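Local coordinates for protein fatty acid amide hydrolase (Candida albicans, PDB 6KVR) that probably hydrolyses monocarboxylic acid amides to the carboxylate and ammonium, as a member of the amidase family, at residues L387-V392 against V478-Y483; T419-N424 against S521-L526. All coordinates share one frame; numbering follows the deposited sequence.

Along the chain, residues 387-392 come first, on helix 385-397, followed by 419-424 in the last part of helix 417-423. The chain then runs through helix 434-457 and strand 462-466 before 478-483 returns to helix 385-397, where interaction 1 closes a loop at the start of helix 482-490. After strand 494-499, residues 521-526 open helix 522-529, and interaction 2 closes back onto 419-424. The two loops therefore cross instead of nesting. Their centres lie about 10 Å apart, and they touch directly: Y389 and Y479 pack on L523, Y479 also on L526, and W421 NE1 probably hydrogen-bonds to Y479 O. Together they tie four helical elements of the amidase fold.

Interaction 1: residues L387-V392 against V478-Y483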
loop_
_atom_site.group_PDB
_atom_site.type_symbol
_atom_site.label_atom_id
_atom_site.label_comp_id
_atom_site.label_asym_id
_atom_site.label_seq_id
_atom_site.Cartn_x
_atom_site.Cartn_y
_atom_site.Cartn_z
ATOM N N LEU A 387 2.280 21.253 9.397
ATOM C CA LEU A 387 1.492 20.716 8.293
ATOM C C LEU A 387 1.167 19.240 8.520
ATOM O O LEU A 387 0.045 18.795 8.246
ATOM C CB LEU A 387 2.236 20.917 6.972
ATOM C CG LEU A 387 1.516 20.489 5.690
ATOM C CD1 LEU A 387 0.253 21.320 5.473
ATOM C CD2 LEU A 387 2.467 20.600 4.492
ATOM N N ALA A 388 2.140 18.461 9.013
ATOM C CA ALA A 388 1.889 17.045 9.252
ATOM C C ALA A 388 0.783 16.859 10.282
ATOM O O ALA A 388 -0.134 16.056 10.077
ATOM C CB ALA A 388 3.168 16.337 9.699
ATOM N N TYR A 389 0.819 17.640 11.364
ATOM C CA TYR A 389 -0.181 17.514 12.423
ATOM C C TYR A 389 -1.570 17.861 11.909
ATOM O O TYR A 389 -2.530 17.117 12.138
ATOM C CB TYR A 389 0.192 18.409 13.604
ATOM C CG TYR A 389 -0.813 18.383 14.736
ATOM C CD1 TYR A 389 -0.800 17.363 15.683
ATOM C CD2 TYR A 389 -1.785 19.380 14.859
ATOM C CE1 TYR A 389 -1.710 17.345 16.738
ATOM C CE2 TYR A 389 -2.713 19.363 15.915
ATOM C CZ TYR A 389 -2.672 18.342 16.845
ATOM O OH TYR A 389 -3.595 18.311 17.886
ATOM N N GLU A 390 -1.685 18.978 11.184
ATOM C CA GLU A 390 -2.977 19.412 10.663
ATOM C C GLU A 390 -3.504 18.451 9.612
ATOM O O GLU A 390 -4.706 18.158 9.576
ATOM C CB GLU A 390 -2.872 20.816 10.057
ATOM C CG GLU A 390 -2.984 21.931 11.083
ATOM C CD GLU A 390 -2.346 23.237 10.619
ATOM O OE1 GLU A 390 -2.172 24.143 11.464
ATOM O OE2 GLU A 390 -2.041 23.370 9.409
ATOM N N THR A 391 -2.629 17.963 8.728
ATOM C CA THR A 391 -3.104 17.066 7.683
ATOM C C THR A 391 -3.622 15.765 8.279
ATOM O O THR A 391 -4.698 15.287 7.908
ATOM C CB THR A 391 -1.998 16.784 6.659
ATOM O OG1 THR A 391 -1.552 18.019 6.090
ATOM C CG2 THR A 391 -2.536 15.884 5.537
ATOM N N VAL A 392 -2.878 15.176 9.219
ATOM C CA VAL A 392 -3.325 13.885 9.723
ATOM C C VAL A 392 -4.584 14.045 10.568
ATOM O O VAL A 392 -5.485 13.200 10.519
ATOM C CB VAL A 392 -2.195 13.167 10.487
ATOM C CG1 VAL A 392 -2.020 13.702 11.926
ATOM C CG2 VAL A 392 -2.455 11.643 10.459
ATOM N N VAL A 478 -5.260 14.215 28.237
ATOM C CA VAL A 478 -4.203 14.142 27.238
ATOM C C VAL A 478 -4.800 14.527 25.887
ATOM O O VAL A 478 -5.730 13.872 25.399
ATOM C CB VAL A 478 -3.522 12.758 27.200
ATOM C CG1 VAL A 478 -4.543 11.613 27.170
ATOM C CG2 VAL A 478 -2.546 12.668 26.048
ATOM N N TYR A 479 -4.260 15.594 25.292
ATOM C CA TYR A 479 -4.856 16.312 24.176
ATOM C C TYR A 479 -3.990 16.355 22.926
ATOM O O TYR A 479 -4.532 16.377 21.817
ATOM C CB TYR A 479 -5.159 17.755 24.593
ATOM C CG TYR A 479 -5.906 17.870 25.911
ATOM C CD1 TYR A 479 -7.291 17.721 25.963
ATOM C CD2 TYR A 479 -5.230 18.124 27.091
ATOM C CE1 TYR A 479 -7.980 17.815 27.157
ATOM C CE2 TYR A 479 -5.902 18.223 28.297
ATOM C CZ TYR A 479 -7.274 18.072 28.322
ATOM O OH TYR A 479 -7.933 18.171 29.513
ATOM N N ASN A 480 -2.669 16.387 23.068
ATOM C CA ASN A 480 -1.758 16.540 21.942
ATOM C C ASN A 480 -1.132 15.202 21.569
ATOM O O ASN A 480 -0.387 14.614 22.367
ATOM C CB ASN A 480 -0.659 17.545 22.274
ATOM C CG ASN A 480 0.454 17.509 21.272
ATOM O OD1 ASN A 480 0.212 17.572 20.070
ATOM N ND2 ASN A 480 1.676 17.364 21.748
ATOM N N TRP A 481 -1.379 14.756 20.340
ATOM C CA TRP A 481 -0.791 13.528 19.810
ATOM C C TRP A 481 0.430 13.763 18.894
ATOM O O TRP A 481 0.909 12.812 18.257
ATOM C CB TRP A 481 -1.838 12.754 19.012
ATOM C CG TRP A 481 -3.089 12.356 19.728
ATOM C CD1 TRP A 481 -3.456 12.659 21.013
ATOM C CD2 TRP A 481 -4.165 11.586 19.171
ATOM N NE1 TRP A 481 -4.692 12.115 21.291
ATOM C CE2 TRP A 481 -5.150 11.455 20.178
ATOM C CE3 TRP A 481 -4.386 10.991 17.919
ATOM C CZ2 TRP A 481 -6.330 10.733 19.980
ATOM C CZ3 TRP A 481 -5.568 10.282 17.720
ATOM C CH2 TRP A 481 -6.522 10.158 18.754
ATOM N N SER A 482 0.927 15.000 18.793
ATOM C CA SER A 482 1.859 15.324 17.713
ATOM C C SER A 482 3.094 14.419 17.710
ATOM O O SER A 482 3.617 14.094 16.632
ATOM C CB SER A 482 2.281 16.798 17.804
ATOM O OG SER A 482 2.955 17.051 19.027
ATOM N N TYR A 483 3.553 13.974 18.889
ATOM C CA TYR A 483 4.798 13.215 18.957
ATOM C C TYR A 483 4.644 11.799 18.405
ATOM O O TYR A 483 5.621 11.233 17.893
ATOM C CB TYR A 483 5.329 13.211 20.400
ATOM C CG TYR A 483 6.078 14.494 20.705
ATOM C CD1 TYR A 483 7.393 14.672 20.281
ATOM C CD2 TYR A 483 5.444 15.560 21.338
ATOM C CE1 TYR A 483 8.066 15.863 20.529
ATOM C CE2 TYR A 483 6.101 16.747 21.585
ATOM C CZ TYR A 483 7.409 16.895 21.186
ATOM O OH TYR A 483 8.054 18.084 21.436
HETATM O O HOH W 1 -3.709 15.817 18.840
#
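The ring of Y389 on helix 385-397 packs against N480 and S482 at the start of helix 482-490, in a largely buried helix-to-loop contact of the amidase fold. Residues 480-482 form an Asx turn that leads into the helix, with W481 at the N-cap position. The chain here runs close to the predicted active site: the W481 side chain lies about 4 Å from G255, a predicted substrate-binding residue, and about 6 Å, side chain to side chain, from S257, the predicted acyl-ester nucleophile.

Y389 CB points toward the turn, and with CG anti to the backbone N (chi1 178°) the ring extends across to it. One flank does the touching: CD1 lies 3.8 Å from S482 CB, and CE1 lies 3.9 Å from N480 OD1. Both partners approach obliquely, and the ring and the N480 amide are turned 52° apart.

The phenol end is joined to the loop through water. One water sits 2.7 Å from Y389 OH, donates to Y479 O and accepts from W481 N at 3.0 Å, so the tyrosine hydroxyl is linked to two backbone groups of the opposite segment. On the loop side, D350 binds S482 OG and N469 binds N480 ND2, which helps fix the surface met by the ring. The oxygen beside Y389 CE1, N480 OD1, also closes the Asx turn: it accepts from S482 N at 3.0 Å, with the donor standing well above the plane of the side-chain carbonyl.

Interaction 2: residues T419-N424 against S521-L526; sequences TKWNLN and SKLEQL
The indole of W421 meets L523 and L526 through the outer part of its six-membered ring, and both leucine methyls approach it obliquely. CZ2 lies 4.0 Å from L523 CD1, and CH2 is 4.4 Å from L526 CD2. The pyrrole N-H is used elsewhere, in a probable hydrogen bond from NE1 to Y479 O, which would help fix the rotation of the ring. The first torsion is extended (chi1 177°), which carries the indole out from its own helix to the leucines; the nearest CA atoms, those of W421 and L523, are 11.9 Å apart.

Both leucines belong to the first turns of helix 522-529, whose start carries a serine N-cap: S521 OG accepts from E524 N at 3.0 Å. E524 itself forms a salt bridge with R520. Within the amidase fold, the contact thus joins the last part of helix 417-423, through W421, to the first turns of helix 522-529. Beside the contact, N424 bonds back to the helix of W421, its ND2 donating to K420 O at 2.9 Å, nearly straight (167°), with the acceptor close to the amide plane.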
loop_
_atom_site.group_PDB
_atom_site.type_symbol
_atom_site.label_atom_id
_atom_site.label_comp_id
_atom_site.label_asym_id
_atom_site.label_seq_id
_atom_site.Cartn_x
_atom_site.Cartn_y
_atom_site.Cartn_z
ATOM N N THR A 419 -13.752 11.955 23.891
ATOM C CA THR A 419 -14.462 11.645 22.652
ATOM C C THR A 419 -14.929 12.929 21.983
ATOM O O THR A 419 -14.733 13.116 20.777
ATOM C CB THR A 419 -15.647 10.716 22.939
ATOM O OG1 THR A 419 -15.176 9.374 23.082
ATOM C CG2 THR A 419 -16.675 10.752 21.829
ATOM N N LYS A 420 -15.541 13.825 22.764
ATOM C CA LYS A 420 -15.817 15.180 22.298
ATOM C C LYS A 420 -14.554 15.827 21.733
ATOM O O LYS A 420 -14.594 16.514 20.708
ATOM C CB LYS A 420 -16.374 16.015 23.453
ATOM C CG LYS A 420 -17.672 15.467 24.065
ATOM C CD LYS A 420 -18.144 16.342 25.241
ATOM C CE LYS A 420 -19.561 15.999 25.680
ATOM N NZ LYS A 420 -19.981 16.763 26.903
ATOM N N TRP A 421 -13.420 15.605 22.394
ATOM C CA TRP A 421 -12.161 16.170 21.935
ATOM C C TRP A 421 -11.802 15.674 20.527
ATOM O O TRP A 421 -11.522 16.477 19.631
ATOM C CB TRP A 421 -11.059 15.830 22.951
ATOM C CG TRP A 421 -9.711 16.293 22.549
ATOM C CD1 TRP A 421 -8.695 15.522 22.050
ATOM C CD2 TRP A 421 -9.219 17.642 22.564
ATOM N NE1 TRP A 421 -7.596 16.306 21.775
ATOM C CE2 TRP A 421 -7.895 17.611 22.071
ATOM C CE3 TRP A 421 -9.766 18.869 22.952
ATOM C CZ2 TRP A 421 -7.105 18.762 21.970
ATOM C CZ3 TRP A 421 -8.984 20.014 22.844
ATOM C CH2 TRP A 421 -7.669 19.952 22.357
ATOM N N ASN A 422 -11.788 14.350 20.312
ATOM C CA ASN A 422 -11.313 13.862 19.015
ATOM C C ASN A 422 -12.352 14.034 17.913
ATOM O O ASN A 422 -11.981 14.114 16.736
ATOM C CB ASN A 422 -10.865 12.388 19.103
ATOM C CG ASN A 422 -12.022 11.410 19.047
ATOM O OD1 ASN A 422 -12.619 11.163 17.984
ATOM N ND2 ASN A 422 -12.343 10.833 20.189
ATOM N N LEU A 423 -13.640 14.115 18.265
ATOM C CA LEU A 423 -14.649 14.438 17.261
ATOM C C LEU A 423 -14.490 15.855 16.731
ATOM O O LEU A 423 -15.010 16.157 15.653
ATOM C CB LEU A 423 -16.052 14.232 17.838
ATOM C CG LEU A 423 -16.365 12.746 18.070
ATOM C CD1 LEU A 423 -17.709 12.541 18.777
ATOM C CD2 LEU A 423 -16.304 11.972 16.744
ATOM N N ASN A 424 -13.752 16.721 17.430
ATOM C CA ASN A 424 -13.510 18.082 16.954
ATOM C C ASN A 424 -12.107 18.279 16.368
ATOM O O ASN A 424 -11.699 19.425 16.136
ATOM C CB ASN A 424 -13.760 19.077 18.092
ATOM C CG ASN A 424 -15.243 19.367 18.282
ATOM O OD1 ASN A 424 -15.775 20.329 17.707
ATOM N ND2 ASN A 424 -15.926 18.516 19.057
ATOM N N SER A 521 0.851 28.183 21.074
ATOM C CA SER A 521 -0.535 27.845 20.766
ATOM C C SER A 521 -1.300 27.615 22.066
ATOM O O SER A 521 -0.714 27.450 23.141
ATOM C CB SER A 521 -0.605 26.601 19.865
ATOM O OG SER A 521 -0.197 25.442 20.590
ATOM N N LYS A 522 -2.629 27.599 21.959
ATOM C CA LYS A 522 -3.424 27.260 23.131
ATOM C C LYS A 522 -3.180 25.810 23.543
ATOM O O LYS A 522 -3.130 25.497 24.742
ATOM C CB LYS A 522 -4.913 27.489 22.860
ATOM C CG LYS A 522 -5.375 28.950 22.813
ATOM C CD LYS A 522 -6.896 29.002 22.852
ATOM C CE LYS A 522 -7.456 30.409 22.672
ATOM N NZ LYS A 522 -7.836 30.685 21.257
ATOM N N LEU A 523 -3.023 24.912 22.557
ATOM C CA LEU A 523 -2.788 23.504 22.861
ATOM C C LEU A 523 -1.499 23.312 23.652
ATOM O O LEU A 523 -1.469 22.546 24.623
ATOM C CB LEU A 523 -2.756 22.689 21.569
ATOM C CG LEU A 523 -2.540 21.165 21.656
ATOM C CD1 LEU A 523 -3.581 20.499 22.539
ATOM C CD2 LEU A 523 -2.545 20.513 20.256
ATOM N N GLU A 524 -0.422 24.000 23.257
ATOM C CA GLU A 524 0.822 23.871 24.004
ATOM C C GLU A 524 0.638 24.322 25.440
ATOM O O GLU A 524 1.172 23.697 26.363
ATOM C CB GLU A 524 1.958 24.665 23.346
ATOM C CG GLU A 524 3.327 24.304 23.945
ATOM C CD GLU A 524 4.485 25.044 23.293
ATOM O OE1 GLU A 524 4.256 26.154 22.777
ATOM O OE2 GLU A 524 5.619 24.518 23.293
ATOM N N GLN A 525 -0.117 25.407 25.648
ATOM C CA GLN A 525 -0.337 25.916 26.999
ATOM C C GLN A 525 -1.182 24.944 27.812
ATOM O O GLN A 525 -0.870 24.648 28.973
ATOM C CB GLN A 525 -1.012 27.286 26.946
ATOM C CG GLN A 525 -1.094 27.941 28.311
ATOM C CD GLN A 525 -1.937 29.193 28.322
ATOM O OE1 GLN A 525 -2.097 29.851 27.309
ATOM N NE2 GLN A 525 -2.490 29.518 29.478
ATOM N N LEU A 526 -2.274 24.459 27.216
ATOM C CA LEU A 526 -3.091 23.438 27.859
ATOM C C LEU A 526 -2.228 22.280 28.371
ATOM O O LEU A 526 -2.279 21.920 29.556
ATOM C CB LEU A 526 -4.147 22.949 26.868
ATOM C CG LEU A 526 -5.079 21.808 27.270
ATOM C CD1 LEU A 526 -5.747 22.063 28.626
ATOM C CD2 LEU A 526 -6.118 21.608 26.174
#